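Local coordinates for thioredoxin-like fold domain-containing protein (PDB 1Z6M) that is of unknown function but has a thioredoxin-like fold with a CxxC-type motif, consistent with a role in thiol-disulfide chemistry, at residues E48-V62 and E162-E174. Sequence-based numbering, arbitrary orientation. Where two conformers were deposited one is given.
With PO4 (phosphate ion), chain B.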
# COMPACT_ATOMS: atom_id res chain seq x y z
N GLU A 48 -4.27 10.70 5.45
CA GLU A 48 -5.63 11.09 5.83
C GLU A 48 -6.34 9.99 6.60
O GLU A 48 -7.25 10.28 7.38
CB GLU A 48 -6.44 11.50 4.60
CG GLU A 48 -6.83 10.34 3.71
CD GLU A 48 -7.37 10.74 2.36
OE1 GLU A 48 -7.61 11.94 2.11
OE2 GLU A 48 -7.56 9.83 1.52
N SER A 49 -5.91 8.75 6.40
CA SER A 49 -6.52 7.59 7.07
C SER A 49 -5.75 7.09 8.30
O SER A 49 -6.21 6.20 9.00
CB SER A 49 -6.67 6.44 6.07
OG SER A 49 -5.40 5.92 5.71
N GLU A 50 -4.60 7.70 8.59
CA GLU A 50 -3.67 7.17 9.59
C GLU A 50 -4.32 6.91 10.95
O GLU A 50 -4.20 5.80 11.50
CB GLU A 50 -2.45 8.09 9.73
CG GLU A 50 -1.22 7.44 10.37
CD GLU A 50 0.08 8.16 10.00
OE1 GLU A 50 0.05 9.05 9.12
OE2 GLU A 50 1.14 7.82 10.57
N GLU A 51 -5.00 7.92 11.49
CA GLU A 51 -5.58 7.82 12.84
C GLU A 51 -6.75 6.84 12.91
O GLU A 51 -6.82 6.00 13.82
CB GLU A 51 -5.97 9.21 13.35
CG GLU A 51 -4.76 10.08 13.67
CD GLU A 51 -5.08 11.56 13.71
OE1 GLU A 51 -6.20 11.93 14.13
OE2 GLU A 51 -4.21 12.35 13.30
N LEU A 52 -7.67 6.95 11.95
CA LEU A 52 -8.81 6.04 11.93
C LEU A 52 -8.35 4.59 11.78
O LEU A 52 -8.84 3.71 12.47
CB LEU A 52 -9.83 6.40 10.85
CG LEU A 52 -11.01 5.42 10.67
CD1 LEU A 52 -11.88 5.35 11.92
CD2 LEU A 52 -11.87 5.81 9.50
N LEU A 53 -7.41 4.34 10.88
CA LEU A 53 -6.93 2.97 10.73
C LEU A 53 -6.15 2.44 11.93
O LEU A 53 -6.28 1.27 12.29
CB LEU A 53 -6.13 2.82 9.43
CG LEU A 53 -6.90 3.14 8.15
CD1 LEU A 53 -6.03 2.84 6.94
CD2 LEU A 53 -8.22 2.38 8.10
N ALA A 54 -5.35 3.30 12.57
CA ALA A 54 -4.62 2.85 13.75
C ALA A 54 -5.60 2.41 14.83
O ALA A 54 -5.42 1.34 15.44
CB ALA A 54 -3.71 3.94 14.25
N GLN A 55 -6.66 3.18 15.05
CA GLN A 55 -7.64 2.79 16.05
C GLN A 55 -8.40 1.52 15.65
O GLN A 55 -8.65 0.64 16.48
CB GLN A 55 -8.62 3.91 16.34
CG GLN A 55 -9.64 3.50 17.39
CD GLN A 55 -10.45 4.65 17.91
OE1 GLN A 55 -10.13 5.82 17.67
NE2 GLN A 55 -11.51 4.32 18.64
N SER A 56 -8.77 1.43 14.37
CA SER A 56 -9.53 0.27 13.87
C SER A 56 -8.72 -1.02 13.98
O SER A 56 -9.28 -2.09 14.24
CB SER A 56 -9.96 0.49 12.42
OG SER A 56 -10.74 1.65 12.27
N VAL A 57 -7.42 -0.92 13.72
CA VAL A 57 -6.52 -2.05 13.84
C VAL A 57 -6.34 -2.43 15.31
O VAL A 57 -6.42 -3.60 15.67
CB VAL A 57 -5.14 -1.72 13.18
CG1 VAL A 57 -4.05 -2.66 13.66
CG2 VAL A 57 -5.28 -1.77 11.65
N LYS A 58 -6.14 -1.42 16.16
CA LYS A 58 -5.94 -1.68 17.58
C LYS A 58 -7.16 -2.31 18.23
O LYS A 58 -7.02 -3.19 19.10
CB LYS A 58 -5.58 -0.38 18.31
CG LYS A 58 -5.41 -0.56 19.82
CD LYS A 58 -4.26 -1.47 20.17
CE LYS A 58 -4.21 -1.76 21.66
NZ LYS A 58 -2.89 -2.31 22.08
N SER A 59 -8.34 -1.88 17.83
CA SER A 59 -9.60 -2.38 18.39
C SER A 59 -9.99 -3.78 17.90
O SER A 59 -10.99 -4.34 18.36
CB SER A 59 -10.73 -1.41 18.08
OG SER A 59 -11.05 -1.50 16.70
N GLY A 60 -9.23 -4.33 16.95
CA GLY A 60 -9.47 -5.68 16.43
C GLY A 60 -10.49 -5.75 15.30
O GLY A 60 -10.82 -6.84 14.85
N LYS A 61 -11.00 -4.60 14.86
CA LYS A 61 -12.03 -4.55 13.83
C LYS A 61 -11.46 -4.79 12.43
O LYS A 61 -12.08 -5.49 11.63
CB LYS A 61 -12.78 -3.21 13.88
CG LYS A 61 -13.87 -3.02 12.84
CD LYS A 61 -15.14 -3.79 13.15
CE LYS A 61 -16.26 -3.28 12.26
NZ LYS A 61 -17.62 -3.74 12.63
N VAL A 62 -10.28 -4.23 12.16
CA VAL A 62 -9.70 -4.23 10.83
C VAL A 62 -8.34 -4.90 10.79
O VAL A 62 -7.51 -4.69 11.68
CB VAL A 62 -9.56 -2.77 10.30
CG1 VAL A 62 -8.66 -2.70 9.06
CG2 VAL A 62 -10.92 -2.16 10.02
N GLU A 162 -7.87 7.62 -2.70
CA GLU A 162 -7.53 8.74 -1.82
C GLU A 162 -8.63 9.79 -1.70
O GLU A 162 -8.60 10.60 -0.77
CB GLU A 162 -6.22 9.40 -2.27
CG GLU A 162 -6.32 10.30 -3.53
CD GLU A 162 -6.61 9.57 -4.84
OE1 GLU A 162 -6.40 8.33 -4.93
OE2 GLU A 162 -7.03 10.26 -5.79
N SER A 163 -9.58 9.79 -2.63
CA SER A 163 -10.67 10.76 -2.57
C SER A 163 -11.67 10.45 -1.45
O SER A 163 -12.47 11.30 -1.11
CB SER A 163 -11.40 10.88 -3.91
OG SER A 163 -12.13 9.71 -4.21
N VAL A 164 -11.61 9.24 -0.89
CA VAL A 164 -12.52 8.85 0.18
C VAL A 164 -12.45 9.85 1.33
O VAL A 164 -11.38 10.35 1.67
CB VAL A 164 -12.20 7.41 0.67
CG1 VAL A 164 -10.91 7.37 1.51
CG2 VAL A 164 -13.38 6.83 1.44
N THR A 165 -13.60 10.18 1.92
CA THR A 165 -13.57 11.00 3.13
C THR A 165 -13.50 10.06 4.34
O THR A 165 -13.81 8.86 4.23
CB THR A 165 -14.81 11.88 3.26
OG1 THR A 165 -15.93 11.03 3.51
CG2 THR A 165 -15.04 12.72 1.99
N GLU A 166 -13.11 10.59 5.49
CA GLU A 166 -13.04 9.74 6.68
C GLU A 166 -14.41 9.24 7.13
O GLU A 166 -14.51 8.12 7.60
CB GLU A 166 -12.24 10.39 7.82
CG GLU A 166 -10.73 10.54 7.51
CD GLU A 166 -10.04 9.21 7.18
OE1 GLU A 166 -9.77 8.42 8.11
OE2 GLU A 166 -9.77 8.95 5.99
N GLU A 167 -15.45 10.03 6.92
CA GLU A 167 -16.81 9.56 7.15
C GLU A 167 -17.20 8.40 6.25
O GLU A 167 -17.79 7.44 6.69
CB GLU A 167 -17.84 10.69 7.02
CG GLU A 167 -19.25 10.23 7.41
CD GLU A 167 -20.36 11.12 6.90
OE1 GLU A 167 -20.31 11.60 5.76
OE2 GLU A 167 -21.32 11.33 7.67
N GLU A 168 -16.84 8.51 4.98
CA GLU A 168 -17.10 7.42 4.04
C GLU A 168 -16.32 6.18 4.44
O GLU A 168 -16.86 5.07 4.39
CB GLU A 168 -16.73 7.83 2.61
CG GLU A 168 -17.72 8.80 1.99
CD GLU A 168 -17.22 9.43 0.70
OE1 GLU A 168 -16.04 9.23 0.31
OE2 GLU A 168 -18.01 10.15 0.06
N LEU A 169 -15.08 6.37 4.86
CA LEU A 169 -14.23 5.24 5.26
C LEU A 169 -14.82 4.52 6.48
O LEU A 169 -14.90 3.29 6.50
CB LEU A 169 -12.80 5.72 5.52
CG LEU A 169 -11.77 4.66 5.91
CD1 LEU A 169 -11.72 3.50 4.91
CD2 LEU A 169 -10.40 5.34 6.03
N ARG A 170 -15.21 5.28 7.49
CA ARG A 170 -15.96 4.72 8.61
C ARG A 170 -17.16 3.92 8.12
O ARG A 170 -17.38 2.82 8.57
CB ARG A 170 -16.49 5.83 9.50
CG ARG A 170 -15.50 6.48 10.39
CD ARG A 170 -16.20 7.40 11.42
NE ARG A 170 -16.26 8.78 10.96
CZ ARG A 170 -17.36 9.48 10.68
NH1 ARG A 170 -18.57 8.95 10.78
NH2 ARG A 170 -17.22 10.72 10.27
N GLY A 171 -17.91 4.49 7.18
CA GLY A 171 -19.08 3.82 6.62
C GLY A 171 -18.71 2.47 6.03
O GLY A 171 -19.38 1.47 6.30
N TYR A 172 -17.65 2.42 5.22
CA TYR A 172 -17.23 1.16 4.60
C TYR A 172 -16.78 0.13 5.63
O TYR A 172 -17.04 -1.06 5.49
CB TYR A 172 -16.10 1.37 3.60
CG TYR A 172 -16.42 2.22 2.40
CD1 TYR A 172 -17.58 2.02 1.64
CD2 TYR A 172 -15.54 3.22 1.99
CE1 TYR A 172 -17.85 2.81 0.52
CE2 TYR A 172 -15.80 4.00 0.88
CZ TYR A 172 -16.95 3.80 0.15
OH TYR A 172 -17.19 4.59 -0.96
N ILE A 173 -16.09 0.58 6.67
CA ILE A 173 -15.62 -0.31 7.73
C ILE A 173 -16.80 -0.91 8.49
O ILE A 173 -16.80 -2.10 8.83
CB ILE A 173 -14.63 0.40 8.68
CG1 ILE A 173 -13.32 0.70 7.94
CG2 ILE A 173 -14.36 -0.43 9.94
CD1 ILE A 173 -12.43 1.68 8.67
N GLU A 174 -17.83 -0.10 8.71
CA GLU A 174 -19.00 -0.51 9.48
C GLU A 174 -20.06 -1.20 8.61
O GLU A 174 -21.10 -1.60 9.12
CB GLU A 174 -19.62 0.69 10.22
CG GLU A 174 -18.69 1.32 11.26
CD GLU A 174 -18.26 0.35 12.35
OE1 GLU A 174 -19.13 -0.36 12.91
OE2 GLU A 174 -17.05 0.31 12.66
P PO4 B . -11.38 14.00 5.03
O1 PO4 B . -11.91 14.00 3.62
O2 PO4 B . -12.36 13.27 5.91
O3 PO4 B . -10.02 13.32 5.05
O4 PO4 B . -11.25 15.44 5.47
O HOH W 1 -10.15 12.82 0.92
O HOH W 2 -7.91 9.25 10.16
O HOH W 3 -19.69 -3.37 11.07
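Leu52 of helix 40-58 pushes into helix 166-173 as a knob into a hole, the hollow being lined by Glu166, Leu169, Arg170 and Ile173. The two helices lie side by side in the thioredoxin fold, their segment axes 10.7 Å apart and inclined by 30°, and Leu53 and Ile173 both reach Met31 of the central sheet. A chi1 of 175° swings Leu52 CG away from its own N and lays CD2 against Leu169, antiparallel to that side chain, 3.8 Å from its CG. The same methyl lies beside the aliphatic CG of Arg170, so a long residue whose charged end can lead outward suits the edge of the hollow.

Farther along, Ile173 fills the groove between the helix end and the strand that follows: its CG2 rests on Val62 CG2 at 3.9 Å, while its CD1 faces Ser56. A serine fits there because it is small and its OG turns back to Leu52 O. A Schellman motif follows the helix, with Gly60 at positive phi, a conformation easy for a residue without a side chain, and beyond it the chain of Lys61 arches over Ile173 toward Glu174 in a long salt bridge.

The end near Glu48 is polar too. Thr165 and Glu168 form a capping box, and the backbone N of Glu166 binds a phosphate, probably from the crystallisation liquor. Glu48, extended beyond CG, brings OE2 to 2.6 Å from Glu162 O, so close for two oxygens that the acid probably carries a proton. The bent Glu166 chain lays its carboxylate against Glu48 O, an acceptor facing acceptors, with OE1 3.4 Å from Leu52 CB. Between the helices, a water accepts from Leu52 N, left without a helical partner at a kink, and can donate to Glu166 OE1, each at 2.9 Å.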